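Local coordinates for uncharacterized protein MJ0764 (Methanocaldococcus jannaschii, PDB 2B8M) that is of unknown function but adopts the double-stranded beta-helix fold of the RmlC-like cupins, whose interior in relatives often holds a metal or small-molecule site, at residues V27-I32 and F97-P102; V33-E38 and S91-F96; V49-I54 and V76-N81. One frame throughout, in Å; residues are numbered along the deposited sequence.

Contact 1 (V27-I32 and F97-P102); sequences VQINHI and FVVKAP. With SO4 (sulfate ion), chain B.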
ATOM      1  N   VAL A  27      -5.971  -2.762 -10.155  1.00 16.98           N
ATOM      2  CA  VAL A  27      -5.114  -1.945  -9.288  1.00 17.61           C
ATOM      3  C   VAL A  27      -3.679  -1.908  -9.815  1.00 20.84           C
ATOM      4  O   VAL A  27      -3.221  -2.826 -10.474  1.00 19.35           O
ATOM      5  CB  VAL A  27      -5.083  -2.446  -7.801  1.00 18.67           C
ATOM      6  CG1 VAL A  27      -4.155  -3.653  -7.639  1.00 20.64           C
ATOM      7  CG2 VAL A  27      -4.648  -1.378  -6.800  1.00 20.94           C
ATOM      8  N   GLN A  28      -2.975  -0.834  -9.472  1.00 20.32           N
ATOM      9  CA  GLN A  28      -1.539  -0.736  -9.643  1.00 21.05           C
ATOM     10  C   GLN A  28      -0.892  -0.405  -8.300  1.00 19.27           C
ATOM     11  O   GLN A  28      -1.391   0.419  -7.522  1.00 19.95           O
ATOM     12  CB  GLN A  28      -1.138   0.296 -10.683  1.00 21.28           C
ATOM     13  CG  GLN A  28      -1.642   0.059 -12.036  1.00 22.06           C
ATOM     14  CD  GLN A  28      -1.350   1.227 -12.963  1.00 22.70           C
ATOM     15  OE1 GLN A  28      -1.584   2.400 -12.618  1.00 25.28           O
ATOM     16  NE2 GLN A  28      -0.839   0.926 -14.142  1.00 23.20           N
ATOM     17  N   ILE A  29       0.204  -1.096  -8.005  1.00 19.82           N
ATOM     18  CA  ILE A  29       0.968  -0.827  -6.801  1.00 19.71           C
ATOM     19  C   ILE A  29       2.444  -0.740  -7.165  1.00 20.32           C
ATOM     20  O   ILE A  29       3.040  -1.690  -7.667  1.00 19.55           O
ATOM     21  CB  ILE A  29       0.728  -1.889  -5.682  1.00 19.52           C
ATOM     22  CG1 ILE A  29      -0.772  -2.091  -5.403  1.00 19.55           C
ATOM     23  CG2 ILE A  29       1.478  -1.479  -4.401  1.00 20.49           C
ATOM     24  CD1 ILE A  29      -1.088  -3.150  -4.403  1.00 21.94           C
ATOM     25  N   ASN A  30       3.038   0.414  -6.895  1.00 18.69           N
ATOM     26  CA  ASN A  30       4.457   0.655  -7.130  1.00 19.43           C
ATOM     27  C   ASN A  30       5.171   0.923  -5.817  1.00 18.94           C
ATOM     28  O   ASN A  30       4.556   1.364  -4.842  1.00 20.86           O
ATOM     29  CB  ASN A  30       4.629   1.820  -8.123  1.00 20.64           C
ATOM     30  CG  ASN A  30       3.857   1.611  -9.374  1.00 22.30           C
ATOM     31  OD1 ASN A  30       3.699   0.469  -9.834  1.00 24.44           O
ATOM     32  ND2 ASN A  30       3.360   2.689  -9.960  1.00 21.71           N
ATOM     33  N   HIS A  31       6.485   0.654  -5.799  1.00 20.54           N
ATOM     34  CA  HIS A  31       7.327   0.924  -4.666  1.00 20.95           C
ATOM     35  C   HIS A  31       8.427   1.873  -5.112  1.00 20.51           C
ATOM     36  O   HIS A  31       9.118   1.617  -6.090  1.00 22.21           O
ATOM     37  CB  HIS A  31       7.900  -0.363  -4.151  1.00 21.47           C
ATOM     38  CG  HIS A  31       8.944  -0.178  -3.094  1.00 20.55           C
ATOM     39  ND1 HIS A  31      10.253  -0.528  -3.296  1.00 20.29           N
ATOM     40  CD2 HIS A  31       8.874   0.341  -1.848  1.00 22.16           C
ATOM     41  CE1 HIS A  31      10.947  -0.263  -2.201  1.00 22.67           C
ATOM     42  NE2 HIS A  31      10.130   0.248  -1.301  1.00 21.91           N
ATOM     43  N   ILE A  32       8.559   2.983  -4.412  1.00 17.42           N
ATOM     44  CA  ILE A  32       9.510   4.021  -4.804  1.00 18.32           C
ATOM     45  C   ILE A  32      10.433   4.396  -3.622  1.00 20.00           C
ATOM     46  O   ILE A  32       9.977   4.574  -2.501  1.00 19.44           O
ATOM     47  CB  ILE A  32       8.814   5.288  -5.354  1.00 20.37           C
ATOM     48  CG1 ILE A  32       7.937   4.893  -6.564  1.00 25.10           C
ATOM     49  CG2 ILE A  32       9.838   6.325  -5.763  1.00 24.24           C
ATOM     50  CD1 ILE A  32       7.104   5.939  -7.087  1.00 32.25           C
ATOM     51  N   PHE A  97       4.857   3.626  -1.078  1.00 20.47           N
ATOM     52  CA  PHE A  97       4.101   2.890  -2.065  1.00 19.74           C
ATOM     53  C   PHE A  97       3.089   3.783  -2.727  1.00 18.51           C
ATOM     54  O   PHE A  97       2.555   4.690  -2.103  1.00 22.51           O
ATOM     55  CB  PHE A  97       3.396   1.684  -1.452  1.00 20.66           C
ATOM     56  CG  PHE A  97       4.358   0.692  -0.869  1.00 20.42           C
ATOM     57  CD1 PHE A  97       4.811   0.822   0.442  1.00 25.31           C
ATOM     58  CD2 PHE A  97       4.837  -0.352  -1.651  1.00 20.70           C
ATOM     59  CE1 PHE A  97       5.723  -0.078   0.928  1.00 26.12           C
ATOM     60  CE2 PHE A  97       5.730  -1.261  -1.145  1.00 22.48           C
ATOM     61  CZ  PHE A  97       6.179  -1.122   0.126  1.00 21.98           C
ATOM     62  N   VAL A  98       2.822   3.473  -3.987  1.00 20.03           N
ATOM     63  CA  VAL A  98       1.823   4.160  -4.772  1.00 20.16           C
ATOM     64  C   VAL A  98       0.746   3.137  -5.076  1.00 20.46           C
ATOM     65  O   VAL A  98       1.050   2.088  -5.608  1.00 21.33           O
ATOM     66  CB  VAL A  98       2.392   4.670  -6.099  1.00 21.05           C
ATOM     67  CG1 VAL A  98       1.341   5.331  -6.917  1.00 23.60           C
ATOM     68  CG2 VAL A  98       3.542   5.644  -5.866  1.00 21.23           C
ATOM     69  N   VAL A  99      -0.498   3.447  -4.693  1.00 21.66           N
ATOM     70  CA  VAL A  99      -1.626   2.577  -4.939  1.00 19.92           C
ATOM     71  C   VAL A  99      -2.555   3.335  -5.866  1.00 19.62           C
ATOM     72  O   VAL A  99      -2.936   4.474  -5.607  1.00 21.53           O
ATOM     73  CB  VAL A  99      -2.363   2.220  -3.634  1.00 20.93           C
ATOM     74  CG1 VAL A  99      -3.670   1.474  -3.940  1.00 24.06           C
ATOM     75  CG2 VAL A  99      -1.458   1.468  -2.687  1.00 24.57           C
ATOM     76  N   LYS A 100      -2.909   2.717  -6.980  1.00 22.18           N
ATOM     77  CA  LYS A 100      -3.768   3.380  -7.947  1.00 22.24           C
ATOM     78  C   LYS A 100      -4.938   2.473  -8.250  1.00 21.88           C
ATOM     79  O   LYS A 100      -4.771   1.296  -8.571  1.00 21.95           O
ATOM     80  CB  LYS A 100      -2.985   3.734  -9.214  1.00 21.33           C
ATOM     81  CG  LYS A 100      -1.797   4.653  -8.989  1.00 27.26           C
ATOM     82  CD  LYS A 100      -0.856   4.621 -10.163  1.00 28.73           C
ATOM     83  CE  LYS A 100      -1.522   5.089 -11.415  1.00 28.04           C
ATOM     84  NZ  LYS A 100      -0.606   5.045 -12.585  1.00 31.76           N
ATOM     85  N   ALA A 101      -6.141   3.027  -8.132  1.00 20.23           N
ATOM     86  CA  ALA A 101      -7.363   2.271  -8.435  1.00 18.68           C
ATOM     87  C   ALA A 101      -8.432   3.228  -8.894  1.00 23.60           C
ATOM     88  O   ALA A 101      -8.642   4.289  -8.290  1.00 19.41           O
ATOM     89  CB  ALA A 101      -7.847   1.491  -7.236  1.00 19.80           C
ATOM     90  N   PRO A 102      -9.124   2.857  -9.966  1.00 21.08           N
ATOM     91  CA  PRO A 102      -8.967   1.614 -10.744  1.00 22.53           C
ATOM     92  C   PRO A 102      -7.748   1.705 -11.676  1.00 23.84           C
ATOM     93  O   PRO A 102      -7.062   2.723 -11.698  1.00 23.38           O
ATOM     94  CB  PRO A 102     -10.236   1.603 -11.585  1.00 20.73           C
ATOM     95  CG  PRO A 102     -10.519   3.044 -11.807  1.00 23.04           C
ATOM     96  CD  PRO A 102     -10.163   3.721 -10.535  1.00 23.28           C
TER
HETATM   97  S   SO4 B 117       1.086   4.049 -15.492  1.00 36.42           S
HETATM   98  O1  SO4 B 117      -0.233   3.431 -15.648  1.00 46.10           O
HETATM   99  O2  SO4 B 117       2.004   3.095 -14.862  1.00 48.67           O
HETATM  100  O3  SO4 B 117       1.623   4.441 -16.795  1.00 52.71           O
HETATM  101  O4  SO4 B 117       0.977   5.238 -14.657  1.00 55.28           O
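In the larger antiparallel sheet of the cupin double-stranded beta-helix, Gln28 and Lys100 face each other as an antiparallel hydrogen-bonded pair, followed by Asn30 and Val98. Gln28 N gives to Lys100 O at 2.9 Å with an N-H...O angle of 166°, and three further backbone bonds complete the two pairs. Beyond the backbone, the extended Gln28 side chain meets a lysine chain bent at its third torsion (chi3 61°). Lys100 NZ reaches Gln28 OE1 at 2.8 Å in a weak bond; its stronger partner is Asn46 OD1. Gln28 NE2, which also hydrogen-bonds Asn23 OD1, donates to sulfate O1 at 3.0 Å, while Lys100 NZ lies 2.6 Å from sulfate O4. Lys20 and Asn46 also bind this ion, probably taken from the crystallisation liquor. An alanine in place of Gln28 would remove the amide, and would probably leave Asn23 OD1 and the sulfate each one donor short and the lysine ammonium freer to turn.

On the face carrying Ile29, His31, Phe97 and Val99, His31 CD2 sits over one face of the Phe97 ring, toward its rim and 3.6 Å from Phe97 CE2, the two planes 38° apart. Glu19 and Glu95 hydrogen-bond the two imidazole nitrogens. Val99 packs on its counterpart in the second subunit. Such a sheet, joining early and late strands of the chain, is typical of the cupin barrel.

Contact 2 (V33-E38 and S91-F96); sequences VLPRGE and SDILEF
Arg36 and Asp92 meet with their flat groups strongly turned, the guanidinium and carboxylate planes standing 75° apart. Asp92 OD1 lies at the edge of the guanidinium, close to its plane, yet Arg36 NH2 approaches it from above the carboxylate, making a nearly straight salt bridge of 2.8 Å. CG of Arg36 is anti to its backbone N (chi1 -162°) and lies 3.4 Å from Ser91 O; further out, the backbone carbon of Ser91 lies over one guanidinium face, and Arg36 NH1 turns to Ile89 O. Arg36 N also donates to Asp92 O at 2.9 Å.

Further along, Val33 spreads its two methyls between two partners: CG1 touches Ile93 CG2 at 3.7 Å, and CG2 lies 3.8 Å from Glu95 CG. On the reverse face Leu34 points CD1 at the rim of the Phe96 ring, 4.3 Å from Phe96 CE1, and near Leu94 CD2. The two leucines are paired through their backbones, Leu34 N to Leu94 O at 2.7 Å. A type II beta turn from Pro35 to Glu38, with Gly37 in third position, leads the chain away. Leu34 and Phe96 face Ile86 of strand 83-87, Leu94 and Phe96 touch Met58 of strand 57-62, and Glu95 lies against strand 49-55.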
ATOM      1  N   VAL A  33      11.727   4.470  -3.925  1.00 19.72           N
ATOM      2  CA  VAL A  33      12.718   5.035  -3.050  1.00 18.46           C
ATOM      3  C   VAL A  33      13.404   6.178  -3.737  1.00 22.51           C
ATOM      4  O   VAL A  33      13.931   6.026  -4.860  1.00 19.75           O
ATOM      5  CB  VAL A  33      13.753   3.973  -2.595  1.00 19.33           C
ATOM      6  CG1 VAL A  33      14.755   4.568  -1.602  1.00 18.88           C
ATOM      7  CG2 VAL A  33      13.023   2.808  -1.999  1.00 24.26           C
ATOM      8  N   LEU A  34      13.404   7.329  -3.057  1.00 19.94           N
ATOM      9  CA  LEU A  34      14.097   8.513  -3.542  1.00 19.26           C
ATOM     10  C   LEU A  34      15.066   8.941  -2.506  1.00 18.81           C
ATOM     11  O   LEU A  34      14.680   9.389  -1.411  1.00 17.90           O
ATOM     12  CB  LEU A  34      13.105   9.666  -3.810  1.00 19.44           C
ATOM     13  CG  LEU A  34      12.043   9.409  -4.878  1.00 20.40           C
ATOM     14  CD1 LEU A  34      11.173  10.638  -4.975  1.00 21.60           C
ATOM     15  CD2 LEU A  34      12.689   9.093  -6.227  1.00 21.93           C
ATOM     16  N   PRO A  35      16.354   8.801  -2.811  1.00 20.49           N
ATOM     17  CA  PRO A  35      17.360   9.466  -2.012  1.00 18.66           C
ATOM     18  C   PRO A  35      17.206  10.995  -2.006  1.00 19.25           C
ATOM     19  O   PRO A  35      16.546  11.579  -2.881  1.00 18.58           O
ATOM     20  CB  PRO A  35      18.673   9.083  -2.714  1.00 21.79           C
ATOM     21  CG  PRO A  35      18.352   7.822  -3.427  1.00 25.48           C
ATOM     22  CD  PRO A  35      16.938   7.983  -3.887  1.00 22.15           C
ATOM     23  N   ARG A  36      17.818  11.639  -1.019  1.00 17.84           N
ATOM     24  CA  ARG A  36      17.793  13.093  -0.963  1.00 16.80           C
ATOM     25  C   ARG A  36      18.243  13.688  -2.284  1.00 17.20           C
ATOM     26  O   ARG A  36      19.287  13.320  -2.812  1.00 17.77           O
ATOM     27  CB  ARG A  36      18.695  13.662   0.141  1.00 19.24           C
ATOM     28  CG  ARG A  36      18.351  15.091   0.471  1.00 17.03           C
ATOM     29  CD  ARG A  36      19.345  15.706   1.447  1.00 19.34           C
ATOM     30  NE  ARG A  36      19.303  15.040   2.742  1.00 25.70           N
ATOM     31  CZ  ARG A  36      18.617  15.457   3.795  1.00 25.03           C
ATOM     32  NH1 ARG A  36      17.862  16.531   3.747  1.00 22.55           N
ATOM     33  NH2 ARG A  36      18.678  14.778   4.914  1.00 21.23           N
ATOM     34  N   GLY A  37      17.465  14.661  -2.764  1.00 18.58           N
ATOM     35  CA  GLY A  37      17.741  15.411  -3.972  1.00 22.09           C
ATOM     36  C   GLY A  37      17.148  14.813  -5.239  1.00 21.25           C
ATOM     37  O   GLY A  37      17.403  15.328  -6.334  1.00 22.77           O
ATOM     38  N   GLU A  38      16.437  13.698  -5.115  1.00 20.61           N
ATOM     39  CA  GLU A  38      15.847  13.082  -6.282  1.00 21.47           C
ATOM     40  C   GLU A  38      14.396  13.452  -6.340  1.00 19.69           C
ATOM     41  O   GLU A  38      13.772  13.812  -5.324  1.00 21.48           O
ATOM     42  CB  GLU A  38      15.998  11.551  -6.259  1.00 20.84           C
ATOM     43  CG  GLU A  38      17.459  11.055  -6.142  1.00 25.67           C
ATOM     44  CD  GLU A  38      18.235  11.047  -7.441  1.00 37.12           C
ATOM     45  OE1 GLU A  38      17.632  11.091  -8.545  1.00 34.69           O
ATOM     46  OE2 GLU A  38      19.483  10.995  -7.348  1.00 51.21           O
ATOM     47  N   SER A  91      14.813  14.663   3.455  1.00 17.92           N
ATOM     48  CA  SER A  91      15.169  13.430   4.150  1.00 19.52           C
ATOM     49  C   SER A  91      16.246  12.679   3.385  1.00 20.10           C
ATOM     50  O   SER A  91      16.413  12.886   2.180  1.00 18.95           O
ATOM     51  CB  SER A  91      13.956  12.523   4.364  1.00 21.61           C
ATOM     52  OG  SER A  91      13.407  12.032   3.145  1.00 20.54           O
ATOM     53  N   ASP A  92      16.998  11.855   4.103  1.00 17.43           N
ATOM     54  CA  ASP A  92      18.079  11.091   3.493  1.00 17.32           C
ATOM     55  C   ASP A  92      17.494  10.125   2.483  1.00 19.30           C
ATOM     56  O   ASP A  92      18.032   9.954   1.381  1.00 17.81           O
ATOM     57  CB  ASP A  92      18.887  10.327   4.556  1.00 18.22           C
ATOM     58  CG  ASP A  92      19.833  11.226   5.343  1.00 25.57           C
ATOM     59  OD1 ASP A  92      20.114  12.358   4.897  1.00 26.42           O
ATOM     60  OD2 ASP A  92      20.277  10.796   6.433  1.00 31.38           O
ATOM     61  N   ILE A  93      16.401   9.487   2.878  1.00 20.67           N
ATOM     62  CA  ILE A  93      15.752   8.475   2.078  1.00 20.44           C
ATOM     63  C   ILE A  93      14.236   8.589   2.246  1.00 20.43           C
ATOM     64  O   ILE A  93      13.708   8.492   3.368  1.00 18.99           O
ATOM     65  CB  ILE A  93      16.163   7.036   2.504  1.00 21.85           C
ATOM     66  CG1 ILE A  93      17.652   6.757   2.278  1.00 24.25           C
ATOM     67  CG2 ILE A  93      15.322   5.998   1.787  1.00 25.08           C
ATOM     68  CD1 ILE A  93      18.044   6.594   0.799  1.00 28.77           C
ATOM     69  N   LEU A  94      13.524   8.723   1.126  1.00 20.14           N
ATOM     70  CA  LEU A  94      12.075   8.739   1.137  1.00 19.11           C
ATOM     71  C   LEU A  94      11.656   7.470   0.472  1.00 20.95           C
ATOM     72  O   LEU A  94      12.117   7.197  -0.638  1.00 18.91           O
ATOM     73  CB  LEU A  94      11.528   9.867   0.284  1.00 18.12           C
ATOM     74  CG  LEU A  94      10.054   9.956  -0.166  1.00 19.05           C
ATOM     75  CD1 LEU A  94       9.086  10.001   1.017  1.00 21.55           C
ATOM     76  CD2 LEU A  94       9.854  11.159  -0.973  1.00 21.30           C
ATOM     77  N   GLU A  95      10.798   6.728   1.150  1.00 19.25           N
ATOM     78  CA  GLU A  95      10.284   5.466   0.673  1.00 18.60           C
ATOM     79  C   GLU A  95       8.762   5.467   0.780  1.00 21.89           C
ATOM     80  O   GLU A  95       8.213   5.733   1.848  1.00 18.79           O
ATOM     81  CB  GLU A  95      10.890   4.299   1.469  1.00 19.51           C
ATOM     82  CG  GLU A  95      10.538   2.978   0.870  1.00 17.62           C
ATOM     83  CD  GLU A  95      11.160   1.802   1.581  1.00 29.27           C
ATOM     84  OE1 GLU A  95      11.894   2.032   2.560  1.00 35.39           O
ATOM     85  OE2 GLU A  95      10.903   0.642   1.171  1.00 28.23           O
ATOM     86  N   PHE A  96       8.089   5.148  -0.322  1.00 19.15           N
ATOM     87  CA  PHE A  96       6.613   5.096  -0.340  1.00 20.61           C
ATOM     88  C   PHE A  96       6.097   4.036  -1.297  1.00 21.10           C
ATOM     89  O   PHE A  96       6.822   3.604  -2.205  1.00 21.40           O
ATOM     90  CB  PHE A  96       5.972   6.462  -0.602  1.00 20.76           C
ATOM     91  CG  PHE A  96       6.390   7.100  -1.857  1.00 16.77           C
ATOM     92  CD1 PHE A  96       7.625   7.696  -1.958  1.00 22.16           C
ATOM     93  CD2 PHE A  96       5.555   7.121  -2.957  1.00 19.26           C
ATOM     94  CE1 PHE A  96       8.024   8.316  -3.158  1.00 20.24           C
ATOM     95  CE2 PHE A  96       5.930   7.707  -4.144  1.00 22.39           C
ATOM     96  CZ  PHE A  96       7.181   8.296  -4.257  1.00 19.90           C
TER

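Contact 3 (V49-I54 and V76-N81); sequences VHLIII and VYVPFN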
ATOM      1  N   VAL A  49      -5.112   8.177  -6.659  1.00 17.72           N
ATOM      2  CA  VAL A  49      -3.788   7.813  -6.091  1.00 19.33           C
ATOM      3  C   VAL A  49      -3.775   7.910  -4.587  1.00 21.81           C
ATOM      4  O   VAL A  49      -4.285   8.869  -4.014  1.00 20.50           O
ATOM      5  CB  VAL A  49      -2.674   8.732  -6.642  1.00 20.34           C
ATOM      6  CG1 VAL A  49      -1.282   8.459  -5.981  1.00 23.29           C
ATOM      7  CG2 VAL A  49      -2.602   8.623  -8.149  1.00 26.58           C
ATOM      8  N   HIS A  50      -3.160   6.912  -3.967  1.00 19.96           N
ATOM      9  CA  HIS A  50      -2.746   6.975  -2.573  1.00 18.31           C
ATOM     10  C   HIS A  50      -1.278   6.635  -2.409  1.00 21.50           C
ATOM     11  O   HIS A  50      -0.796   5.638  -2.942  1.00 22.55           O
ATOM     12  CB  HIS A  50      -3.584   6.070  -1.666  1.00 18.15           C
ATOM     13  CG  HIS A  50      -5.000   6.492  -1.533  1.00 22.33           C
ATOM     14  ND1 HIS A  50      -5.956   6.152  -2.464  1.00 19.34           N
ATOM     15  CD2 HIS A  50      -5.625   7.266  -0.608  1.00 23.75           C
ATOM     16  CE1 HIS A  50      -7.122   6.662  -2.088  1.00 19.39           C
ATOM     17  NE2 HIS A  50      -6.937   7.378  -0.998  1.00 23.09           N
ATOM     18  N   LEU A  51      -0.603   7.511  -1.687  1.00 18.13           N
ATOM     19  CA  LEU A  51       0.826   7.487  -1.466  1.00 17.36           C
ATOM     20  C   LEU A  51       1.006   7.044  -0.020  1.00 20.57           C
ATOM     21  O   LEU A  51       0.605   7.737   0.896  1.00 22.58           O
ATOM     22  CB  LEU A  51       1.423   8.904  -1.679  1.00 20.38           C
ATOM     23  CG  LEU A  51       1.162   9.472  -3.074  1.00 16.71           C
ATOM     24  CD1 LEU A  51       1.663  10.907  -3.135  1.00 24.57           C
ATOM     25  CD2 LEU A  51       1.814   8.604  -4.123  1.00 24.45           C
ATOM     26  N   ILE A  52       1.598   5.870   0.187  1.00 20.10           N
ATOM     27  CA  ILE A  52       1.778   5.339   1.534  1.00 20.30           C
ATOM     28  C   ILE A  52       3.234   5.539   1.936  1.00 19.75           C
ATOM     29  O   ILE A  52       4.140   4.847   1.456  1.00 20.73           O
ATOM     30  CB  ILE A  52       1.389   3.828   1.608  1.00 19.15           C
ATOM     31  CG1 ILE A  52      -0.057   3.582   1.155  1.00 20.36           C
ATOM     32  CG2 ILE A  52       1.624   3.344   3.024  1.00 20.26           C
ATOM     33  CD1 ILE A  52      -0.397   2.125   0.901  1.00 21.85           C
ATOM     34  N   ILE A  53       3.472   6.492   2.812  1.00 18.69           N
ATOM     35  CA  ILE A  53       4.860   6.887   3.107  1.00 19.01           C
ATOM     36  C   ILE A  53       5.400   6.089   4.271  1.00 20.74           C
ATOM     37  O   ILE A  53       4.878   6.193   5.390  1.00 22.97           O
ATOM     38  CB  ILE A  53       4.940   8.370   3.386  1.00 19.18           C
ATOM     39  CG1 ILE A  53       4.295   9.142   2.223  1.00 20.79           C
ATOM     40  CG2 ILE A  53       6.395   8.810   3.586  1.00 19.09           C
ATOM     41  CD1 ILE A  53       4.329  10.581   2.387  1.00 22.69           C
ATOM     42  N   ILE A  54       6.448   5.301   4.045  1.00 21.05           N
ATOM     43  CA  ILE A  54       6.991   4.492   5.127  1.00 20.29           C
ATOM     44  C   ILE A  54       8.357   4.902   5.636  1.00 21.47           C
ATOM     45  O   ILE A  54       8.753   4.410   6.687  1.00 20.75           O
ATOM     46  CB  ILE A  54       6.951   3.009   4.812  1.00 22.97           C
ATOM     47  CG1 ILE A  54       7.809   2.695   3.596  1.00 24.16           C
ATOM     48  CG2 ILE A  54       5.478   2.519   4.535  1.00 25.46           C
ATOM     49  CD1 ILE A  54       8.116   1.148   3.544  1.00 23.61           C
ATOM     50  N   VAL A  76      -1.348   9.696   1.718  1.00 18.02           N
ATOM     51  CA  VAL A  76      -1.832  10.903   1.063  1.00 19.11           C
ATOM     52  C   VAL A  76      -2.606  10.537  -0.195  1.00 18.52           C
ATOM     53  O   VAL A  76      -2.074   9.880  -1.102  1.00 19.16           O
ATOM     54  CB  VAL A  76      -0.684  11.868   0.706  1.00 20.56           C
ATOM     55  CG1 VAL A  76      -1.264  13.146   0.025  1.00 19.09           C
ATOM     56  CG2 VAL A  76       0.162  12.220   1.898  1.00 22.81           C
ATOM     57  N   TYR A  77      -3.856  10.985  -0.260  1.00 19.86           N
ATOM     58  CA  TYR A  77      -4.719  10.816  -1.423  1.00 21.40           C
ATOM     59  C   TYR A  77      -4.513  11.951  -2.407  1.00 21.67           C
ATOM     60  O   TYR A  77      -4.577  13.121  -2.015  1.00 20.44           O
ATOM     61  CB  TYR A  77      -6.177  10.850  -0.999  1.00 22.61           C
ATOM     62  CG  TYR A  77      -7.170  10.978  -2.128  1.00 18.75           C
ATOM     63  CD1 TYR A  77      -7.259  10.016  -3.122  1.00 19.49           C
ATOM     64  CD2 TYR A  77      -8.030  12.066  -2.185  1.00 22.87           C
ATOM     65  CE1 TYR A  77      -8.211  10.138  -4.133  1.00 19.28           C
ATOM     66  CE2 TYR A  77      -8.978  12.194  -3.179  1.00 19.68           C
ATOM     67  CZ  TYR A  77      -9.071  11.228  -4.145  1.00 18.55           C
ATOM     68  OH  TYR A  77     -10.012  11.406  -5.138  1.00 22.41           O
ATOM     69  N   VAL A  78      -4.288  11.613  -3.669  1.00 21.41           N
ATOM     70  CA  VAL A  78      -4.276  12.617  -4.754  1.00 19.07           C
ATOM     71  C   VAL A  78      -5.359  12.183  -5.735  1.00 18.13           C
ATOM     72  O   VAL A  78      -5.334  11.073  -6.223  1.00 20.26           O
ATOM     73  CB  VAL A  78      -2.934  12.715  -5.524  1.00 19.40           C
ATOM     74  CG1 VAL A  78      -3.023  13.794  -6.592  1.00 18.41           C
ATOM     75  CG2 VAL A  78      -1.790  12.981  -4.579  1.00 19.82           C
ATOM     76  N   PRO A  79      -6.314  13.059  -6.019  1.00 21.20           N
ATOM     77  CA  PRO A  79      -7.329  12.708  -6.987  1.00 18.36           C
ATOM     78  C   PRO A  79      -6.770  12.468  -8.393  1.00 18.25           C
ATOM     79  O   PRO A  79      -5.701  12.966  -8.753  1.00 18.96           O
ATOM     80  CB  PRO A  79      -8.277  13.931  -6.961  1.00 19.14           C
ATOM     81  CG  PRO A  79      -7.948  14.660  -5.703  1.00 19.86           C
ATOM     82  CD  PRO A  79      -6.528  14.391  -5.427  1.00 22.73           C
ATOM     83  N   PHE A  80      -7.568  11.762  -9.181  1.00 21.17           N
ATOM     84  CA  PHE A  80      -7.424  11.645 -10.619  1.00 21.27           C
ATOM     85  C   PHE A  80      -7.386  13.007 -11.333  1.00 23.43           C
ATOM     86  O   PHE A  80      -8.149  13.932 -11.014  1.00 19.80           O
ATOM     87  CB  PHE A  80      -8.571  10.756 -11.113  1.00 19.97           C
ATOM     88  CG  PHE A  80      -8.704  10.664 -12.587  1.00 20.56           C
ATOM     89  CD1 PHE A  80      -7.688  10.126 -13.360  1.00 17.81           C
ATOM     90  CD2 PHE A  80      -9.847  11.116 -13.211  1.00 22.91           C
ATOM     91  CE1 PHE A  80      -7.820  10.026 -14.725  1.00 17.69           C
ATOM     92  CE2 PHE A  80      -9.991  11.024 -14.589  1.00 25.71           C
ATOM     93  CZ  PHE A  80      -8.961  10.472 -15.349  1.00 22.13           C
ATOM     94  N   ASN A  81      -6.488  13.085 -12.322  1.00 21.12           N
ATOM     95  CA  ASN A  81      -6.341  14.205 -13.210  1.00 20.56           C
ATOM     96  C   ASN A  81      -5.856  15.451 -12.521  1.00 19.30           C
ATOM     97  O   ASN A  81      -6.323  16.550 -12.821  1.00 20.53           O
ATOM     98  CB  ASN A  81      -7.663  14.481 -13.938  1.00 21.06           C
ATOM     99  CG  ASN A  81      -7.626  14.035 -15.355  1.00 32.81           C
ATOM    100  OD1 ASN A  81      -6.574  14.040 -15.989  1.00 44.37           O
ATOM    101  ND2 ASN A  81      -8.787  13.650 -15.884  1.00 45.33           N
TER
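His50 and Tyr77 pair across two neighbouring antiparallel strands of the cupin double-stranded beta-helix, strand 74-78 being the outermost of its sheet within the chain. Tyr77 itself continues the sheet into the second subunit by an antiparallel ladder, which places this edge at the dimer interface.

Backbone hydrogen bonds flank the pair on both sides. Val49 and Val78 exchange two, with Val78 N to Val49 O at 2.8 Å, and Leu51 and Val76 exchange two more, with Leu51 N to Val76 O at 2.8 Å.

Apolar contacts lie on the face toward the opposing sheet. Val49 CB meets Val78 CB at 4.1 Å, Leu51 CB stands 4.3 Å from Val76 CB, and Leu51 CD1 reaches diagonally to Val78 CG2 at 4.3 Å. Met58, Leu60 and Leu62 of strand 57-62 close over this group.

The aromatic contact is on the other face, where Val22 of the second subunit packs on His50. The two rings are inclined by 32°. CG of His50 lies beside its backbone N (chi1 -67°), and the imidazole leans toward the root of the Tyr77 ring; Tyr77 CD1 rests over one imidazole face, 3.4 Å from His50 NE2.

All three contacts belong to one antiparallel sheet. Contacts 1 and 2 are successive halves of the ladder between strands 28-35 and 93-100, their centres about 18 Å apart; they join where His31 NE2 meets Glu95 OE2 at 2.6 Å, a probable hydrogen bond. Strand 49-55 borders the other edge of strand 93-100 and carries contact 3 on its far side, with centres about 9 Å from contact 1 and about 17 Å from contact 2. Across that edge Val99 N lies 2.8 Å from His50 O. Bound 1,2-ethanediol, probably from the crystallisation liquor, lies about 3 Å from the Val98 side chain and about 4 Å from that of Leu51, consistent with a pocket inside the barrel.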